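Local structure of defective in germ line development protein 3, isoform a (Caenorhabditis elegans, 3N89) at residues I20-I25 with C264-N269; L32-E37 with L259-C264. The protein probably acts in germline development through RNA binding, as a Bicaudal-C orthologue whose four KH domains form a globular platform. All blocks are in the same frame, centred on the assembly; numbering follows the deposited sequence.

Contact 1 of 2, residues I20-I25 with C264-N269; sequences IPMIEI and CFNIKN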
ATOM      1  N   ILE A  20     -21.025 -24.500  -8.271  1.00 40.47           N
ATOM      2  CA  ILE A  20     -19.877 -24.707  -9.145  1.00 40.35           C
ATOM      3  C   ILE A  20     -18.943 -25.690  -8.441  1.00 40.90           C
ATOM      4  O   ILE A  20     -18.591 -25.496  -7.279  1.00 41.53           O
ATOM      5  CB  ILE A  20     -19.117 -23.386  -9.400  1.00 40.24           C
ATOM      6  CG1 ILE A  20     -20.111 -22.253  -9.661  1.00 40.07           C
ATOM      7  CG2 ILE A  20     -18.203 -23.538 -10.603  1.00 40.46           C
ATOM      8  CD1 ILE A  20     -19.456 -20.919  -9.953  1.00 40.42           C
ATOM      9  N   PRO A  21     -18.539 -26.765  -9.136  1.00 41.83           N
ATOM     10  CA  PRO A  21     -17.648 -27.791  -8.585  1.00 41.95           C
ATOM     11  C   PRO A  21     -16.350 -27.246  -8.003  1.00 42.30           C
ATOM     12  O   PRO A  21     -15.438 -26.874  -8.744  1.00 42.33           O
ATOM     13  CB  PRO A  21     -17.386 -28.700  -9.785  1.00 41.43           C
ATOM     14  CG  PRO A  21     -18.637 -28.579 -10.572  1.00 41.44           C
ATOM     15  CD  PRO A  21     -18.916 -27.100 -10.519  1.00 42.46           C
ATOM     16  N   MET A  22     -16.262 -27.199  -6.678  1.00 41.53           N
ATOM     17  CA  MET A  22     -15.052 -26.718  -6.043  1.00 41.22           C
ATOM     18  C   MET A  22     -13.968 -27.749  -6.282  1.00 40.64           C
ATOM     19  O   MET A  22     -14.079 -28.897  -5.850  1.00 41.29           O
ATOM     20  CB  MET A  22     -15.243 -26.538  -4.536  1.00 44.65           C
ATOM     21  CG  MET A  22     -16.222 -25.441  -4.142  1.00 48.57           C
ATOM     22  SD  MET A  22     -15.764 -24.717  -2.547  1.00 52.77           S
ATOM     23  CE  MET A  22     -14.789 -23.305  -3.104  1.00 50.05           C
ATOM     24  N   ILE A  23     -12.926 -27.348  -6.993  1.00 38.33           N
ATOM     25  CA  ILE A  23     -11.831 -28.252  -7.258  1.00 34.12           C
ATOM     26  C   ILE A  23     -11.142 -28.534  -5.929  1.00 32.73           C
ATOM     27  O   ILE A  23     -10.965 -29.690  -5.539  1.00 31.18           O
ATOM     28  CB  ILE A  23     -10.837 -27.626  -8.251  1.00 34.47           C
ATOM     29  CG1 ILE A  23     -11.508 -27.473  -9.619  1.00 34.27           C
ATOM     30  CG2 ILE A  23      -9.583 -28.482  -8.349  1.00 32.63           C
ATOM     31  CD1 ILE A  23     -11.844 -28.790 -10.301  1.00 33.46           C
ATOM     32  N   GLU A  24     -10.775 -27.474  -5.217  1.00 31.49           N
ATOM     33  CA  GLU A  24     -10.103 -27.651  -3.938  1.00 30.82           C
ATOM     34  C   GLU A  24     -10.391 -26.530  -2.952  1.00 30.39           C
ATOM     35  O   GLU A  24     -10.742 -25.415  -3.337  1.00 30.16           O
ATOM     36  CB  GLU A  24      -8.588 -27.755  -4.149  1.00 29.94           C
ATOM     37  CG  GLU A  24      -7.915 -26.441  -4.514  1.00 30.40           C
ATOM     38  CD  GLU A  24      -6.429 -26.595  -4.814  1.00 29.65           C
ATOM     39  OE1 GLU A  24      -5.698 -27.168  -3.980  1.00 31.51           O
ATOM     40  OE2 GLU A  24      -5.993 -26.133  -5.884  1.00 26.67           O
ATOM     41  N   ILE A  25     -10.250 -26.855  -1.672  1.00 30.04           N
ATOM     42  CA  ILE A  25     -10.442 -25.903  -0.585  1.00 29.13           C
ATOM     43  C   ILE A  25      -9.145 -26.030   0.217  1.00 27.95           C
ATOM     44  O   ILE A  25      -9.098 -26.706   1.244  1.00 26.65           O
ATOM     45  CB  ILE A  25     -11.643 -26.300   0.295  1.00 30.09           C
ATOM     46  CG1 ILE A  25     -12.881 -26.494  -0.577  1.00 29.39           C
ATOM     47  CG2 ILE A  25     -11.923 -25.212   1.328  1.00 30.10           C
ATOM     48  CD1 ILE A  25     -14.090 -27.011   0.191  1.00 31.15           C
ATOM     49  N   CYS A 264      -7.400 -13.237   2.187  1.00 22.90           N
ATOM     50  CA  CYS A 264      -8.553 -14.125   2.168  1.00 23.86           C
ATOM     51  C   CYS A 264      -8.198 -15.572   1.820  1.00 23.05           C
ATOM     52  O   CYS A 264      -7.147 -15.854   1.237  1.00 22.72           O
ATOM     53  CB  CYS A 264      -9.597 -13.599   1.177  1.00 24.26           C
ATOM     54  SG  CYS A 264     -10.103 -11.876   1.462  1.00 37.62           S
ATOM     55  N   PHE A 265      -9.090 -16.483   2.198  1.00 22.31           N
ATOM     56  CA  PHE A 265      -8.938 -17.910   1.925  1.00 22.35           C
ATOM     57  C   PHE A 265     -10.113 -18.692   2.491  1.00 23.16           C
ATOM     58  O   PHE A 265     -10.840 -18.199   3.357  1.00 22.53           O
ATOM     59  CB  PHE A 265      -7.637 -18.469   2.519  1.00 19.73           C
ATOM     60  CG  PHE A 265      -7.537 -18.338   4.013  1.00 17.96           C
ATOM     61  CD1 PHE A 265      -7.185 -17.125   4.598  1.00 19.70           C
ATOM     62  CD2 PHE A 265      -7.780 -19.428   4.840  1.00 17.91           C
ATOM     63  CE1 PHE A 265      -7.073 -17.003   5.988  1.00 17.59           C
ATOM     64  CE2 PHE A 265      -7.670 -19.316   6.233  1.00 15.35           C
ATOM     65  CZ  PHE A 265      -7.317 -18.100   6.803  1.00 16.27           C
ATOM     66  N   ASN A 266     -10.297 -19.910   1.985  1.00 22.43           N
ATOM     67  CA  ASN A 266     -11.371 -20.787   2.446  1.00 21.91           C
ATOM     68  C   ASN A 266     -10.751 -21.918   3.259  1.00 19.88           C
ATOM     69  O   ASN A 266      -9.582 -22.236   3.088  1.00 19.35           O
ATOM     70  CB  ASN A 266     -12.134 -21.366   1.251  1.00 22.39           C
ATOM     71  CG  ASN A 266     -12.689 -20.289   0.332  1.00 24.75           C
ATOM     72  OD1 ASN A 266     -13.025 -19.193   0.773  1.00 26.01           O
ATOM     73  ND2 ASN A 266     -12.802 -20.608  -0.953  1.00 25.89           N
ATOM     74  N   ILE A 267     -11.519 -22.535   4.144  1.00 19.65           N
ATOM     75  CA  ILE A 267     -10.952 -23.616   4.930  1.00 20.98           C
ATOM     76  C   ILE A 267     -11.972 -24.634   5.430  1.00 23.27           C
ATOM     77  O   ILE A 267     -12.923 -24.285   6.128  1.00 23.32           O
ATOM     78  CB  ILE A 267     -10.137 -23.044   6.123  1.00 19.93           C
ATOM     79  CG1 ILE A 267      -9.438 -24.179   6.868  1.00 18.83           C
ATOM     80  CG2 ILE A 267     -11.033 -22.247   7.057  1.00 17.33           C
ATOM     81  CD1 ILE A 267      -8.236 -23.724   7.651  1.00 20.72           C
ATOM     82  N   LYS A 268     -11.775 -25.895   5.046  1.00 25.35           N
ATOM     83  CA  LYS A 268     -12.666 -26.972   5.471  1.00 26.99           C
ATOM     84  C   LYS A 268     -12.619 -27.048   6.991  1.00 28.36           C
ATOM     85  O   LYS A 268     -11.544 -26.966   7.587  1.00 26.32           O
ATOM     86  CB  LYS A 268     -12.224 -28.312   4.864  1.00 27.45           C
ATOM     87  CG  LYS A 268     -12.974 -28.721   3.592  1.00 26.96           C
ATOM     88  CD  LYS A 268     -12.422 -30.006   2.992  1.00 26.94           C
ATOM     89  CE  LYS A 268     -11.027 -29.784   2.406  1.00 32.47           C
ATOM     90  NZ  LYS A 268     -10.410 -31.009   1.794  1.00 28.90           N
ATOM     91  N   ASN A 269     -13.786 -27.191   7.613  1.00 31.11           N
ATOM     92  CA  ASN A 269     -13.883 -27.268   9.071  1.00 32.24           C
ATOM     93  C   ASN A 269     -12.893 -28.266   9.666  1.00 33.16           C
ATOM     94  O   ASN A 269     -12.347 -28.042  10.742  1.00 33.03           O
TER
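Asn266 is the first residue of the segment 264-269 to meet the loop 20-25, and it does so with both ends of its side chain. Its CB lies against the CG2 methyl of Ile25 at 3.9 Å, the two side chains crossing at about a right angle. Farther out, the amide ND2 comes to 4.0 Å from the terminal methyl CE of Met22, whose chain bends at chi3 (95°). Next along the strand, Ile267 contributes backbone rather than side chain: its N is 3.9 Å from Ile25 CG2, while its CB points away and the side chain joins Pro27, Met272 and Met296. Lys268 then closes the contact with backbone and aliphatic chain. Its backbone N sits 3.8 Å from Ile25 CG2, its CG meets Ile25 CD1 at 4.0 Å, and its CE passes 3.8 Å from the carbonyl O of Ile25. The two branches of Ile25 thus divide the work: CG2, anti to the backbone N, rests on the strand backbone and on Asn266 CB, and CD1 reaches the lysine chain.

No hydrogen bond crosses the contact, which is van der Waals packing. Met22 and Ile25 also touch Leu313 on the adjacent strand 311-321, and Met22 touches Tyr301 one strand farther. Phe265 and Ile267, by contrast, turn to the side of the helix 325-335, where Phe265 meets Tyr332 edge-to-face. The arrangement is that of an irregular N-terminal loop laid against the sheet of a KH domain, on the face away from that helix.

Contact 2 of 2, residues L32-E37 with L259-C264; sequences LNMEFE and LPISMC
Asn33 meets Ser262 through backbone and side chain alike, as an antiparallel hydrogen-bonded pair. From Asn33, CB starts beside the serine hydroxyl, 3.5 Å from Ser262 OG. With CG anti to the carbonyl carbon (chi1 -55°), the amide carbon stays alongside the same residue, 3.6 Å from OG. At the tip, ND2 donates to Ser262 OG over 2.8 Å; the bond is fairly straight, and the hydroxyl oxygen lies close to the amide plane. ND2 also passes 3.8 Å from Cys264 SG. Alongside this side-chain bond, in the backbone, Asn33 N donates to Ser262 O over 2.8 Å, while the return bond from Ser262 N to Asn33 O is weak.

The other face of the sheet is apolar. Leu32 CD1 packs on Ile261 CG1, and Ile261 CD1 meets CG of Met34 at 3.8 Å, the isoleucine and methionine lying side by side and pointing the same way. Leu32 touches Val93 of helix 90-102, and Ile261 and Met263 touch Leu328 of helix 325-335. Toward the end of the strand, Glu35 touches Leu259 with its aliphatic root: its CB is 3.7 Å from Leu259 CD2. Its carboxylate reaches Pro260, OE2 lying 3.5 Å from Pro260 O, and OE1 is hydrogen-bonded to Gln83.

The segments 32-35 and 260-264 run antiparallel, 163° between their N-to-C directions. Each belongs to the first strand of its KH unit: 29-35 leads into the first KH domain of this chain, 260-268 into the fourth. Their pairing joins two KH sheets edge to edge into one continuous antiparallel sheet, with a helix from each, 90-102 and 325-335, on the face of Leu32 and Ile261.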
ATOM      1  N   LEU A  32      -3.959 -11.894  -1.325  1.00 25.47           N
ATOM      2  CA  LEU A  32      -3.574 -10.778  -0.468  1.00 23.18           C
ATOM      3  C   LEU A  32      -4.107  -9.492  -1.111  1.00 22.30           C
ATOM      4  O   LEU A  32      -4.126  -9.357  -2.340  1.00 21.91           O
ATOM      5  CB  LEU A  32      -2.049 -10.703  -0.317  1.00 22.99           C
ATOM      6  CG  LEU A  32      -1.524  -9.548   0.548  1.00 22.46           C
ATOM      7  CD1 LEU A  32      -2.129  -9.622   1.951  1.00 20.19           C
ATOM      8  CD2 LEU A  32      -0.005  -9.609   0.616  1.00 19.18           C
ATOM      9  N   ASN A  33      -4.556  -8.556  -0.280  1.00 20.32           N
ATOM     10  CA  ASN A  33      -5.106  -7.296  -0.771  1.00 17.54           C
ATOM     11  C   ASN A  33      -4.312  -6.127  -0.235  1.00 18.54           C
ATOM     12  O   ASN A  33      -4.060  -6.037   0.964  1.00 17.86           O
ATOM     13  CB  ASN A  33      -6.562  -7.137  -0.338  1.00 16.49           C
ATOM     14  CG  ASN A  33      -7.426  -8.299  -0.764  1.00 14.10           C
ATOM     15  OD1 ASN A  33      -7.574  -8.572  -1.960  1.00 15.62           O
ATOM     16  ND2 ASN A  33      -8.003  -8.996   0.209  1.00 11.35           N
ATOM     17  N   MET A  34      -3.920  -5.228  -1.129  1.00 20.06           N
ATOM     18  CA  MET A  34      -3.153  -4.063  -0.727  1.00 21.84           C
ATOM     19  C   MET A  34      -3.603  -2.865  -1.541  1.00 22.20           C
ATOM     20  O   MET A  34      -4.262  -3.013  -2.566  1.00 21.19           O
ATOM     21  CB  MET A  34      -1.655  -4.307  -0.941  1.00 24.55           C
ATOM     22  CG  MET A  34      -1.042  -5.350  -0.018  1.00 25.72           C
ATOM     23  SD  MET A  34       0.605  -5.851  -0.594  1.00 30.00           S
ATOM     24  CE  MET A  34       1.530  -4.312  -0.324  1.00 29.70           C
ATOM     25  N   GLU A  35      -3.254  -1.674  -1.065  1.00 24.29           N
ATOM     26  CA  GLU A  35      -3.611  -0.444  -1.749  1.00 24.90           C
ATOM     27  C   GLU A  35      -2.394   0.122  -2.475  1.00 24.94           C
ATOM     28  O   GLU A  35      -1.316   0.258  -1.888  1.00 25.46           O
ATOM     29  CB  GLU A  35      -4.154   0.570  -0.743  1.00 24.99           C
ATOM     30  CG  GLU A  35      -5.678   0.604  -0.646  1.00 27.43           C
ATOM     31  CD  GLU A  35      -6.292  -0.714  -0.205  1.00 29.67           C
ATOM     32  OE1 GLU A  35      -7.538  -0.812  -0.205  1.00 31.57           O
ATOM     33  OE2 GLU A  35      -5.544  -1.653   0.147  1.00 31.03           O
ATOM     34  N   PHE A  36      -2.578   0.435  -3.755  1.00 23.48           N
ATOM     35  CA  PHE A  36      -1.522   0.990  -4.601  1.00 24.52           C
ATOM     36  C   PHE A  36      -2.084   2.220  -5.333  1.00 24.73           C
ATOM     37  O   PHE A  36      -3.208   2.191  -5.835  1.00 26.65           O
ATOM     38  CB  PHE A  36      -1.059  -0.059  -5.630  1.00 23.82           C
ATOM     39  CG  PHE A  36      -0.057  -1.057  -5.094  1.00 21.25           C
ATOM     40  CD1 PHE A  36       1.300  -0.928  -5.391  1.00 18.36           C
ATOM     41  CD2 PHE A  36      -0.466  -2.127  -4.299  1.00 21.69           C
ATOM     42  CE1 PHE A  36       2.238  -1.843  -4.909  1.00 17.19           C
ATOM     43  CE2 PHE A  36       0.470  -3.054  -3.808  1.00 21.57           C
ATOM     44  CZ  PHE A  36       1.823  -2.908  -4.116  1.00 20.44           C
ATOM     45  N   GLU A  37      -1.296   3.287  -5.408  1.00 23.37           N
ATOM     46  CA  GLU A  37      -1.714   4.528  -6.054  1.00 22.97           C
ATOM     47  C   GLU A  37      -1.875   4.417  -7.572  1.00 23.72           C
ATOM     48  O   GLU A  37      -0.894   4.253  -8.300  1.00 22.78           O
ATOM     49  CB  GLU A  37      -0.714   5.626  -5.710  1.00 22.48           C
ATOM     50  CG  GLU A  37      -0.389   5.653  -4.233  1.00 23.06           C
ATOM     51  CD  GLU A  37       0.471   6.822  -3.848  1.00 23.56           C
ATOM     52  OE1 GLU A  37      -0.011   7.974  -3.940  1.00 23.84           O
ATOM     53  OE2 GLU A  37       1.633   6.586  -3.455  1.00 26.77           O
ATOM     54  N   LEU A 259      -1.827   2.121   5.548  1.00 21.45           N
ATOM     55  CA  LEU A 259      -2.694   1.511   4.545  1.00 20.45           C
ATOM     56  C   LEU A 259      -3.185   0.157   5.031  1.00 20.61           C
ATOM     57  O   LEU A 259      -2.401  -0.643   5.533  1.00 21.72           O
ATOM     58  CB  LEU A 259      -1.931   1.323   3.231  1.00 18.08           C
ATOM     59  CG  LEU A 259      -1.744   2.558   2.359  1.00 16.36           C
ATOM     60  CD1 LEU A 259      -0.824   2.219   1.214  1.00 15.07           C
ATOM     61  CD2 LEU A 259      -3.104   3.037   1.843  1.00 14.94           C
ATOM     62  N   PRO A 260      -4.490  -0.120   4.883  1.00 21.53           N
ATOM     63  CA  PRO A 260      -5.050  -1.401   5.319  1.00 21.85           C
ATOM     64  C   PRO A 260      -4.565  -2.552   4.449  1.00 22.07           C
ATOM     65  O   PRO A 260      -4.175  -2.350   3.301  1.00 21.35           O
ATOM     66  CB  PRO A 260      -6.557  -1.174   5.200  1.00 22.27           C
ATOM     67  CG  PRO A 260      -6.657  -0.262   4.026  1.00 21.51           C
ATOM     68  CD  PRO A 260      -5.542   0.737   4.302  1.00 23.07           C
ATOM     69  N   ILE A 261      -4.607  -3.759   5.002  1.00 22.08           N
ATOM     70  CA  ILE A 261      -4.159  -4.950   4.296  1.00 22.91           C
ATOM     71  C   ILE A 261      -5.030  -6.111   4.765  1.00 22.83           C
ATOM     72  O   ILE A 261      -5.510  -6.107   5.898  1.00 22.93           O
ATOM     73  CB  ILE A 261      -2.667  -5.239   4.634  1.00 25.58           C
ATOM     74  CG1 ILE A 261      -2.047  -6.164   3.592  1.00 24.71           C
ATOM     75  CG2 ILE A 261      -2.550  -5.882   6.024  1.00 20.95           C
ATOM     76  CD1 ILE A 261      -0.535  -6.202   3.679  1.00 27.73           C
ATOM     77  N   SER A 262      -5.244  -7.100   3.905  1.00 24.03           N
ATOM     78  CA  SER A 262      -6.061  -8.246   4.287  1.00 25.18           C
ATOM     79  C   SER A 262      -5.738  -9.441   3.422  1.00 24.97           C
ATOM     80  O   SER A 262      -5.296  -9.289   2.285  1.00 24.38           O
ATOM     81  CB  SER A 262      -7.548  -7.922   4.153  1.00 26.57           C
ATOM     82  OG  SER A 262      -7.920  -7.844   2.791  1.00 29.58           O
ATOM     83  N   MET A 263      -5.971 -10.632   3.963  1.00 25.20           N
ATOM     84  CA  MET A 263      -5.699 -11.864   3.238  1.00 25.11           C
ATOM     85  C   MET A 263      -6.896 -12.793   3.333  1.00 24.41           C
ATOM     86  O   MET A 263      -7.353 -13.105   4.432  1.00 23.31           O
ATOM     87  CB  MET A 263      -4.472 -12.536   3.834  1.00 25.96           C
ATOM     88  CG  MET A 263      -3.961 -13.702   3.040  1.00 28.55           C
ATOM     89  SD  MET A 263      -2.446 -14.288   3.783  1.00 31.22           S
ATOM     90  CE  MET A 263      -3.092 -15.174   5.184  1.00 28.09           C
ATOM     91  N   CYS A 264      -7.400 -13.237   2.187  1.00 22.90           N
ATOM     92  CA  CYS A 264      -8.553 -14.125   2.168  1.00 23.86           C
ATOM     93  C   CYS A 264      -8.198 -15.572   1.820  1.00 23.05           C
ATOM     94  O   CYS A 264      -7.147 -15.854   1.237  1.00 22.72           O
ATOM     95  CB  CYS A 264      -9.597 -13.599   1.177  1.00 24.26           C
ATOM     96  SG  CYS A 264     -10.103 -11.876   1.462  1.00 37.62           S
TER

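The two contacts use one strand, 260-268, at different depths. Contact 2 is a buried one near the centre of the chain, where strand meets strand and backbone bonds set the register; contact 1 is a surface contact, its centre about 27 Å from the centre of the chain, where a loop without regular structure touches the far half of the strand. Their segments share Cys264, and their centres are 21 Å apart. The chemistry follows the setting: contact 2 combines main-chain pairing, a polar face and an apolar face beneath helices, whereas contact 1 is van der Waals contact of mixed side chains and backbone, without a hydrogen bond. One sheet strand can therefore fuse two domains at one end and receive a loop at the other.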